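Local coordinates for sugar ABC transporter (Sugar-binding protein) (Bacillus halodurans, PDB 4YO7) that binds myo-inositol between its two lobes and probably serves as the solute-capturing component of a bacterial sugar ABC transporter, at residues L156-V161 against E188-I193; N170-D175 against T227-V232. All coordinates share one frame; numbering follows the deposited sequence.

Contact 1 of 2, residues L156-V161 against E188-I193; sequences LQMEEV and EGNKQI
Met158, a selenomethionine in this structure, and Ile193 lie side against side, and with Asn190 they make up most of the seam between two helices; the axes of segments 156-161 and 188-193 come within 8.2 Å at a crossing angle of -35°. The closest apolar touch joins Met158 CG to Ile193 CB at 3.6 Å. Met158 sets off toward the partner helix, but with CG anti to the backbone N (chi1 -169°) and a bend at chi2 its selenium end turns off the seam toward the sheet, a course that suits a long unbranched chain. Its CG also rests 3.5 Å from the backbone O of Asn190, and its CB packs against the Asn190 side chain. Ile193 spreads two branches over the neighbouring turn: CG2 lies 3.7 Å from Met158 O, while CD1 reaches 3.5 Å from Glu159 CG, using the aliphatic part of a partly exposed glutamate. A glycine in place of Ile193 would probably open a gap beside Met158 CG and leave Glu159 CG without its apolar partner. Deeper in, the buried amides of Gln157 and Asn190 approach each other with planes 43° apart, and Gln157 NE2 is satisfied by Ala234 O of strand 231-234. Such neighbouring helices, laid on one face of a parallel sheet, are characteristic of the Rossmann-like α/β lobe of periplasmic binding proteins.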
loop_
_atom_site.group_PDB
_atom_site.type_symbol
_atom_site.label_atom_id
_atom_site.label_comp_id
_atom_site.label_asym_id
_atom_site.label_seq_id
_atom_site.Cartn_x
_atom_site.Cartn_y
_atom_site.Cartn_z
ATOM N N LEU A 156 4.116 3.110 -13.517
ATOM C CA LEU A 156 3.213 2.302 -14.350
ATOM C C LEU A 156 1.900 3.026 -14.561
ATOM O O LEU A 156 1.391 3.088 -15.676
ATOM C CB LEU A 156 2.959 0.937 -13.712
ATOM C CG LEU A 156 4.088 -0.091 -13.769
ATOM C CD1 LEU A 156 3.754 -1.266 -12.838
ATOM C CD2 LEU A 156 4.351 -0.602 -15.204
ATOM N N GLN A 157 1.368 3.571 -13.468
ATOM C CA GLN A 157 0.104 4.283 -13.472
ATOM C C GLN A 157 0.142 5.463 -14.430
ATOM O O GLN A 157 -0.735 5.633 -15.272
ATOM C CB GLN A 157 -0.211 4.773 -12.044
ATOM C CG GLN A 157 -1.481 5.527 -11.912
ATOM C CD GLN A 157 -1.616 6.157 -10.542
ATOM O OE1 GLN A 157 -0.647 6.721 -9.998
ATOM N NE2 GLN A 157 -2.807 6.071 -9.962
HETATM N N MSE A 158 1.163 6.303 -14.284
HETATM C CA MSE A 158 1.204 7.539 -15.039
HETATM C C MSE A 158 1.665 7.320 -16.471
HETATM O O MSE A 158 1.278 8.066 -17.366
HETATM C CB MSE A 158 2.105 8.558 -14.331
HETATM C CG MSE A 158 2.014 9.948 -14.864
HETATM SE SE MSE A 158 0.248 10.771 -14.651
HETATM C CE MSE A 158 0.029 11.512 -16.419
ATOM N N GLU A 159 2.460 6.287 -16.719
ATOM C CA GLU A 159 2.749 5.925 -18.103
ATOM C C GLU A 159 1.455 5.669 -18.884
ATOM O O GLU A 159 1.300 6.108 -20.023
ATOM C CB GLU A 159 3.624 4.681 -18.166
ATOM C CG GLU A 159 5.100 4.883 -17.968
ATOM C CD GLU A 159 5.811 3.542 -17.831
ATOM O OE1 GLU A 159 5.224 2.515 -18.261
ATOM O OE2 GLU A 159 6.937 3.514 -17.286
ATOM N N GLU A 160 0.527 4.951 -18.270
ATOM C CA GLU A 160 -0.694 4.578 -18.973
ATOM C C GLU A 160 -1.595 5.805 -19.113
ATOM O O GLU A 160 -2.189 6.035 -20.175
ATOM C CB GLU A 160 -1.405 3.434 -18.242
ATOM C CG GLU A 160 -2.668 2.947 -18.930
ATOM C CD GLU A 160 -2.439 2.346 -20.305
ATOM O OE1 GLU A 160 -1.288 1.998 -20.667
ATOM O OE2 GLU A 160 -3.435 2.239 -21.052
ATOM N N VAL A 161 -1.678 6.628 -18.068
ATOM C CA VAL A 161 -2.491 7.843 -18.155
ATOM C C VAL A 161 -1.957 8.745 -19.266
ATOM O O VAL A 161 -2.726 9.313 -20.045
ATOM C CB VAL A 161 -2.534 8.611 -16.789
ATOM C CG1 VAL A 161 -3.185 9.965 -16.944
ATOM C CG2 VAL A 161 -3.261 7.795 -15.747
ATOM N N GLU A 188 6.271 10.648 -6.777
ATOM C CA GLU A 188 7.531 10.879 -7.478
ATOM C C GLU A 188 7.533 10.145 -8.829
ATOM O O GLU A 188 7.963 10.712 -9.849
ATOM C CB GLU A 188 8.735 10.466 -6.623
ATOM C CG GLU A 188 10.070 10.507 -7.385
ATOM C CD GLU A 188 10.505 11.909 -7.780
ATOM O OE1 GLU A 188 9.947 12.907 -7.249
ATOM O OE2 GLU A 188 11.428 12.010 -8.628
ATOM N N GLY A 189 7.013 8.925 -8.859
ATOM C CA GLY A 189 6.924 8.177 -10.103
ATOM C C GLY A 189 5.991 8.887 -11.072
ATOM O O GLY A 189 6.287 8.995 -12.260
ATOM N N ASN A 190 4.854 9.358 -10.566
ATOM C CA ASN A 190 3.949 10.141 -11.411
ATOM C C ASN A 190 4.698 11.323 -12.032
ATOM O O ASN A 190 4.637 11.569 -13.241
ATOM C CB ASN A 190 2.768 10.711 -10.641
ATOM C CG ASN A 190 1.776 9.665 -10.166
ATOM O OD1 ASN A 190 1.719 8.516 -10.642
ATOM N ND2 ASN A 190 0.943 10.084 -9.247
ATOM N N LYS A 191 5.386 12.085 -11.178
ATOM C CA LYS A 191 6.061 13.285 -11.653
ATOM C C LYS A 191 7.210 12.998 -12.614
ATOM O O LYS A 191 7.511 13.828 -13.477
ATOM C CB LYS A 191 6.549 14.119 -10.473
ATOM C CG LYS A 191 5.376 14.724 -9.713
ATOM C CD LYS A 191 5.798 15.734 -8.661
ATOM C CE LYS A 191 4.588 16.383 -7.996
ATOM N NZ LYS A 191 4.974 17.507 -7.086
ATOM N N GLN A 192 7.854 11.845 -12.485
ATOM C CA GLN A 192 8.938 11.507 -13.409
ATOM C C GLN A 192 8.385 11.308 -14.812
ATOM O O GLN A 192 9.043 11.691 -15.795
ATOM C CB GLN A 192 9.692 10.272 -12.933
ATOM C CG GLN A 192 10.686 10.606 -11.802
ATOM C CD GLN A 192 11.504 9.413 -11.338
ATOM O OE1 GLN A 192 11.508 8.361 -11.977
ATOM N NE2 GLN A 192 12.223 9.585 -10.227
ATOM N N ILE A 193 7.177 10.751 -14.917
ATOM C CA ILE A 193 6.549 10.569 -16.226
ATOM C C ILE A 193 6.074 11.924 -16.732
ATOM O O ILE A 193 6.200 12.257 -17.918
ATOM C CB ILE A 193 5.349 9.583 -16.192
ATOM C CG1 ILE A 193 5.778 8.174 -15.755
ATOM C CG2 ILE A 193 4.629 9.555 -17.557
ATOM C CD1 ILE A 193 6.880 7.526 -16.594
#

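Contact 2 of 2, residues N170-D175 against T227-V232; sequences NIAIMD and TEIDAV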
loop_
_atom_site.group_PDB
_atom_site.type_symbol
_atom_site.label_atom_id
_atom_site.label_comp_id
_atom_site.label_asym_id
_atom_site.label_seq_id
_atom_site.Cartn_x
_atom_site.Cartn_y
_atom_site.Cartn_z
ATOM N N ASN A 170 -3.840 18.442 -18.229
ATOM C CA ASN A 170 -3.693 18.957 -16.879
ATOM C C ASN A 170 -3.953 17.849 -15.871
ATOM O O ASN A 170 -5.004 17.228 -15.905
ATOM C CB ASN A 170 -4.665 20.104 -16.644
ATOM C CG ASN A 170 -4.294 21.360 -17.410
ATOM O OD1 ASN A 170 -3.211 21.463 -17.983
ATOM N ND2 ASN A 170 -5.182 22.338 -17.383
ATOM N N ILE A 171 -2.983 17.597 -15.006
ATOM C CA ILE A 171 -3.043 16.473 -14.085
ATOM C C ILE A 171 -3.296 16.982 -12.672
ATOM O O ILE A 171 -2.648 17.931 -12.238
ATOM C CB ILE A 171 -1.737 15.668 -14.123
ATOM C CG1 ILE A 171 -1.338 15.344 -15.571
ATOM C CG2 ILE A 171 -1.879 14.407 -13.292
ATOM C CD1 ILE A 171 -2.379 14.555 -16.328
ATOM N N ALA A 172 -4.237 16.353 -11.961
ATOM C CA ALA A 172 -4.451 16.578 -10.534
ATOM C C ALA A 172 -4.010 15.315 -9.799
ATOM O O ALA A 172 -4.516 14.229 -10.082
ATOM C CB ALA A 172 -5.921 16.886 -10.256
ATOM N N ILE A 173 -3.033 15.456 -8.904
ATOM C CA ILE A 173 -2.490 14.328 -8.157
ATOM C C ILE A 173 -3.038 14.312 -6.741
ATOM O O ILE A 173 -2.924 15.313 -6.026
ATOM C CB ILE A 173 -0.940 14.375 -8.093
ATOM C CG1 ILE A 173 -0.349 14.165 -9.491
ATOM C CG2 ILE A 173 -0.396 13.299 -7.146
ATOM C CD1 ILE A 173 1.159 14.311 -9.553
HETATM N N MSE A 174 -3.633 13.185 -6.346
HETATM C CA MSE A 174 -4.052 12.964 -4.956
HETATM C C MSE A 174 -2.984 12.184 -4.214
HETATM O O MSE A 174 -2.800 10.985 -4.416
HETATM C CB MSE A 174 -5.393 12.226 -4.869
HETATM C CG MSE A 174 -6.504 13.002 -5.485
HETATM SE SE MSE A 174 -8.214 12.118 -5.082
HETATM C CE MSE A 174 -9.369 13.636 -5.460
ATOM N N ASP A 175 -2.270 12.905 -3.361
ATOM C CA ASP A 175 -1.344 12.303 -2.405
ATOM C C ASP A 175 -2.078 11.484 -1.368
ATOM O O ASP A 175 -3.168 11.857 -0.878
ATOM C CB ASP A 175 -0.502 13.365 -1.655
ATOM C CG ASP A 175 0.699 13.866 -2.430
ATOM O OD1 ASP A 175 1.449 13.066 -3.062
ATOM O OD2 ASP A 175 0.940 15.099 -2.351
ATOM N N THR A 227 -10.547 25.059 -11.894
ATOM C CA THR A 227 -9.336 24.574 -12.559
ATOM C C THR A 227 -9.677 23.504 -13.582
ATOM O O THR A 227 -10.470 22.618 -13.300
ATOM C CB THR A 227 -8.352 23.976 -11.550
ATOM O OG1 THR A 227 -8.051 24.949 -10.552
ATOM C CG2 THR A 227 -7.068 23.540 -12.227
ATOM N N GLU A 228 -9.082 23.581 -14.765
ATOM C CA GLU A 228 -9.325 22.571 -15.793
ATOM C C GLU A 228 -8.478 21.341 -15.493
ATOM O O GLU A 228 -7.274 21.454 -15.299
ATOM C CB GLU A 228 -9.016 23.118 -17.175
ATOM C CG GLU A 228 -9.917 24.286 -17.567
ATOM C CD GLU A 228 -9.994 24.487 -19.067
ATOM O OE1 GLU A 228 -9.014 24.142 -19.763
ATOM O OE2 GLU A 228 -11.037 24.979 -19.549
ATOM N N ILE A 229 -9.138 20.185 -15.427
ATOM C CA ILE A 229 -8.494 18.918 -15.079
ATOM C C ILE A 229 -8.781 17.889 -16.173
ATOM O O ILE A 229 -9.925 17.692 -16.554
ATOM C CB ILE A 229 -9.018 18.380 -13.725
ATOM C CG1 ILE A 229 -8.755 19.395 -12.603
ATOM C CG2 ILE A 229 -8.408 17.022 -13.387
ATOM C CD1 ILE A 229 -9.382 19.014 -11.266
ATOM N N ASP A 230 -7.746 17.217 -16.660
ATOM C CA ASP A 230 -7.925 16.187 -17.671
ATOM C C ASP A 230 -7.770 14.787 -17.088
ATOM O O ASP A 230 -8.328 13.835 -17.627
ATOM C CB ASP A 230 -6.943 16.393 -18.822
ATOM C CG ASP A 230 -7.174 17.698 -19.528
ATOM O OD1 ASP A 230 -8.277 17.879 -20.077
ATOM O OD2 ASP A 230 -6.277 18.557 -19.516
ATOM N N ALA A 231 -7.042 14.676 -15.979
ATOM C CA ALA A 231 -6.845 13.396 -15.285
ATOM C C ALA A 231 -6.651 13.621 -13.807
ATOM O O ALA A 231 -5.977 14.570 -13.395
ATOM C CB ALA A 231 -5.655 12.652 -15.842
ATOM N N VAL A 232 -7.256 12.729 -13.028
ATOM C CA VAL A 232 -7.087 12.686 -11.590
ATOM C C VAL A 232 -6.316 11.412 -11.310
ATOM O O VAL A 232 -6.775 10.327 -11.647
ATOM C CB VAL A 232 -8.430 12.702 -10.847
ATOM C CG1 VAL A 232 -8.215 12.481 -9.335
ATOM C CG2 VAL A 232 -9.141 14.014 -11.118
#
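Asn170, Ile171 and Ala172 run parallel to Asp230, Ala231 and Val232, the touching parts 42° apart in direction, with Ile171 bridged to Ala231 and Ala172 to Val232. Ala172 N gives Ala231 O a nearly linear bond of 2.9 Å. One carbonyl serves two successive amides where the pairing begins: Asn170 O accepts from Asp230 N at 2.8 Å and, less directly, from Ala231 N at 3.3 Å. Side chains reinforce this end. Asp230 turns its carboxylate back so that the anti lone pair of OD2 receives Asn170 N at 2.8 Å and 176°, an aspartate doing what a backbone carbonyl would otherwise do. The Asn170 amide, its CG beside the backbone N (chi1 -71°), sends ND2 to Glu228 O at 3.1 Å; the acceptor lies in the amide plane, but the donor stands above the carbonyl plane of Glu228. Strand 231-234 completes a β-α-β crossover in this Rossmann-like lobe: the chain leaves strand 200-207, passes through helix 212-224 and returns on the far side of strand 169-175. The small Ala172 fits beneath that helix, touching Trp222, and its CB meets Ile229 CG2 at 4.0 Å. Further along the same face Met174, a selenomethionine here, brings CE to Val232 CG1, its flexible chain spanning the distance. On the other face Ile171 CD1 packs on Ala231 CB at 3.8 Å.

Overall arrangement
Both contacts belong to the same lobe but to different layers of it: contact 1 joins two helices lying on the sheet, whereas contact 2 joins two neighbouring strands within it. The layers meet where Met158 CE packs on Ile171 CD1 and Val161 CG1 on Ala231 CB, and strand 169-175 follows helix 150-164 and precedes helix 181-195 in the chain. Contact 1 is buried and rests on side-chain packing, with no clear hydrogen bond across it. Contact 2 is only partly buried: backbone hydrogen bonds run through it, with polar side chains at its more exposed start and apolar ones deeper in. Ile171 and Ala231 face the helices of contact 1, while Ala172 and Val232 face helix 212-224.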